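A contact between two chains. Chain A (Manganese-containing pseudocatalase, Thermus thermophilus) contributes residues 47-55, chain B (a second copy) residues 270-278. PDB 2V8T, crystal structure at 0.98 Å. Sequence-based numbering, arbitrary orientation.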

# COMPACT_ATOMS: atom_id res chain seq x y z
N SER A 47 18.75 -16.33 5.39
CA SER A 47 19.48 -17.13 6.35
C SER A 47 18.54 -17.99 7.18
O SER A 47 18.83 -19.17 7.44
CB SER A 47 20.39 -16.28 7.22
OG SER A 47 19.75 -15.55 8.25
N PHE A 48 17.39 -17.46 7.59
CA PHE A 48 16.42 -18.27 8.33
C PHE A 48 15.96 -19.44 7.47
O PHE A 48 15.83 -20.59 7.93
CB PHE A 48 15.21 -17.43 8.75
CG PHE A 48 15.50 -16.23 9.63
CD1 PHE A 48 16.65 -16.13 10.40
CD2 PHE A 48 14.54 -15.23 9.72
CE1 PHE A 48 16.84 -15.04 11.23
CE2 PHE A 48 14.74 -14.14 10.56
CZ PHE A 48 15.88 -14.05 11.31
N ASN A 49 15.65 -19.12 6.21
CA ASN A 49 14.96 -20.04 5.30
C ASN A 49 15.93 -20.99 4.58
O ASN A 49 15.49 -21.82 3.78
CB ASN A 49 14.21 -19.21 4.27
CG ASN A 49 13.07 -18.39 4.88
OD1 ASN A 49 12.58 -17.42 4.12
ND2 ASN A 49 12.62 -18.67 6.00
N PHE A 50 17.22 -20.92 4.87
CA PHE A 50 18.24 -21.63 4.12
C PHE A 50 18.08 -23.13 4.31
O PHE A 50 18.04 -23.62 5.43
CB PHE A 50 19.62 -21.14 4.63
CG PHE A 50 20.77 -21.49 3.73
CD1 PHE A 50 21.32 -22.78 3.74
CD2 PHE A 50 21.32 -20.55 2.91
CE1 PHE A 50 22.42 -23.09 2.94
CE2 PHE A 50 22.42 -20.86 2.11
CZ PHE A 50 22.96 -22.12 2.14
N ARG A 51 18.08 -23.86 3.20
CA ARG A 51 18.03 -25.33 3.23
C ARG A 51 19.41 -25.86 2.91
O ARG A 51 20.10 -25.40 2.00
CB ARG A 51 17.02 -25.83 2.20
CG ARG A 51 15.59 -25.47 2.57
CD ARG A 51 14.71 -25.61 1.36
NE ARG A 51 13.33 -25.25 1.59
CZ ARG A 51 12.36 -26.06 1.96
NH1 ARG A 51 12.59 -27.35 2.18
NH2 ARG A 51 11.14 -25.61 2.11
N GLY A 52 19.84 -26.83 3.73
CA GLY A 52 21.18 -27.36 3.58
C GLY A 52 22.19 -26.52 4.37
O GLY A 52 23.28 -26.23 3.90
N LYS A 53 21.84 -26.14 5.61
CA LYS A 53 22.69 -25.30 6.42
C LYS A 53 24.07 -25.94 6.69
O LYS A 53 25.06 -25.22 6.82
CB LYS A 53 22.00 -24.89 7.71
CG LYS A 53 20.82 -23.94 7.51
CD LYS A 53 20.16 -23.51 8.80
CE LYS A 53 19.19 -22.37 8.71
NZ LYS A 53 17.92 -22.73 8.05
N LYS A 54 24.12 -27.27 6.81
CA LYS A 54 25.40 -27.98 6.93
C LYS A 54 25.97 -28.36 5.53
O LYS A 54 27.14 -28.09 5.24
CB LYS A 54 25.29 -29.19 7.81
CG LYS A 54 26.64 -29.96 7.86
CD LYS A 54 26.66 -31.07 8.82
CE LYS A 54 28.04 -31.70 8.89
NZ LYS A 54 28.13 -32.78 9.86
N ALA A 55 25.15 -28.95 4.67
CA ALA A 55 25.67 -29.45 3.37
C ALA A 55 26.18 -28.32 2.49
O ALA A 55 27.04 -28.54 1.64
CB ALA A 55 24.58 -30.24 2.66
N PRO B 270 19.47 -25.75 18.62
CA PRO B 270 20.02 -25.74 17.25
C PRO B 270 19.08 -24.95 16.32
O PRO B 270 17.88 -24.83 16.53
CB PRO B 270 20.05 -27.21 16.87
CG PRO B 270 18.93 -27.79 17.65
CD PRO B 270 19.03 -27.09 19.03
N VAL B 271 19.65 -24.47 15.23
CA VAL B 271 18.86 -23.91 14.16
C VAL B 271 18.15 -25.04 13.41
O VAL B 271 18.47 -26.22 13.54
CB VAL B 271 19.68 -22.99 13.26
CG1 VAL B 271 20.16 -21.75 14.02
CG2 VAL B 271 20.79 -23.70 12.54
N PHE B 272 17.10 -24.64 12.68
CA PHE B 272 16.25 -25.54 11.94
C PHE B 272 16.62 -25.55 10.47
O PHE B 272 16.87 -24.47 9.90
CB PHE B 272 14.78 -25.10 12.09
CG PHE B 272 13.85 -25.98 11.31
CD1 PHE B 272 13.62 -27.30 11.67
CD2 PHE B 272 13.24 -25.48 10.13
CE1 PHE B 272 12.83 -28.14 10.86
CE2 PHE B 272 12.44 -26.32 9.37
CZ PHE B 272 12.26 -27.63 9.73
N ASP B 273 16.60 -26.72 9.85
CA ASP B 273 16.86 -26.87 8.43
C ASP B 273 15.73 -27.68 7.82
O ASP B 273 15.54 -28.86 8.15
CB ASP B 273 18.19 -27.56 8.21
CG ASP B 273 18.60 -27.69 6.75
OD1 ASP B 273 17.78 -27.47 5.83
OD2 ASP B 273 19.80 -28.04 6.54
N ALA B 274 14.94 -27.05 6.94
CA ALA B 274 13.80 -27.68 6.34
C ALA B 274 14.14 -28.80 5.34
O ALA B 274 13.21 -29.52 4.97
CB ALA B 274 12.95 -26.61 5.65
N GLY B 275 15.40 -28.93 4.97
CA GLY B 275 15.79 -30.01 4.09
C GLY B 275 15.47 -29.74 2.64
O GLY B 275 15.06 -28.64 2.26
N HIS B 276 15.67 -30.73 1.79
CA HIS B 276 15.43 -30.59 0.37
C HIS B 276 13.94 -30.67 0.07
O HIS B 276 13.25 -31.58 0.58
CB HIS B 276 16.17 -31.72 -0.34
CG HIS B 276 16.07 -31.69 -1.83
ND1 HIS B 276 16.16 -32.87 -2.55
CD2 HIS B 276 15.94 -30.67 -2.72
CE1 HIS B 276 16.06 -32.53 -3.82
NE2 HIS B 276 15.93 -31.22 -3.96
N ASP B 277 13.45 -29.77 -0.77
CA ASP B 277 12.09 -29.83 -1.32
C ASP B 277 12.27 -29.64 -2.84
O ASP B 277 12.41 -28.51 -3.33
CB ASP B 277 11.17 -28.80 -0.69
CG ASP B 277 9.74 -28.88 -1.14
OD1 ASP B 277 9.49 -29.34 -2.28
OD2 ASP B 277 8.86 -28.40 -0.37
N ALA B 278 12.35 -30.77 -3.56
CA ALA B 278 12.67 -30.70 -4.98
C ALA B 278 11.62 -29.94 -5.77
O ALA B 278 11.97 -29.21 -6.72
CB ALA B 278 12.79 -32.12 -5.55
O HOH W 1 15.38 -24.25 6.41
O HOH W 2 9.27 -27.86 2.20
O HOH W 3 11.86 -30.27 2.77
O HOH W 4 21.75 -28.87 7.93
O HOH W 5 22.52 -29.81 5.55

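The chain A stretch leaves a helix at its start and runs on as loop or turn, while the chain B stretch has no regular helix or strand. The closest CA atoms are those of Arg A51 and Gly B275, 5.3 Å apart; between Phe A48 and Phe B272 the CA–CA distance widens to 8.1 Å. Two glycines suit the backbone here. Gly A52, at phi/psi 86/44, adopts a conformation in which a CB would be jammed against the carbonyl oxygen of Arg A51, and the positive phi of Gly B275 likewise favours glycine.

No strand pairing joins the stretches; the carboxylate of Asp B273 accepts from two successive backbone amides of chain A. The CA-to-CB bond of Asp B273 points sideways, but the carboxylate comes nearer to chain A: the amide N of Gly A52 donates to Asp B273 OD1 at 3.0 Å, and the N of Lys A53 donates to Asp B273 OD2 at 2.9 Å. A further bond from Gly A52 N to Asp B273 OD2, at 3.1 Å, is weak, with an angle of only 128°. The same carboxylate also serves its own loop: Gly B275 N donates to Asp B273 OD1 at 2.9 Å. Water 4 continues the pattern, accepting from Lys A54 N and donating to Asp B273 OD2.

The Lys A53 side chain brings its NZ among carbonyls of both chains. Lys A53 NZ donates to Phe B272 O at 2.7 Å and, within its own chain, to Phe A50 O at 2.8 Å and to Phe A48 O at 3.0 Å. Three carbonyls thus surround a group that has three protons to give. The aliphatic part of the chain packs on Val B271, with Lys A53 CD 3.8 Å from Val B271 CG2, so lysine combines a nonpolar shaft with a polar tip.

Arg A51 reaches along the other loop, and its NH1 donates to Gly B275 O at 2.8 Å with a nearly straight angle of 165°. This carbonyl lies at the guanidinium edge, where the N–H bonds point. The flat faces are left to carbon: Ala B274 CB lies over one, 3.6 Å from Arg A51 NH1, and Asp B277 CB over the opposite one, 3.5 Å from the same NH1. The carboxylate of Asp B277 makes no direct bond to the guanidinium; instead, water 2 accepts from Arg A51 NH2 and donates to Asp B277 OD2.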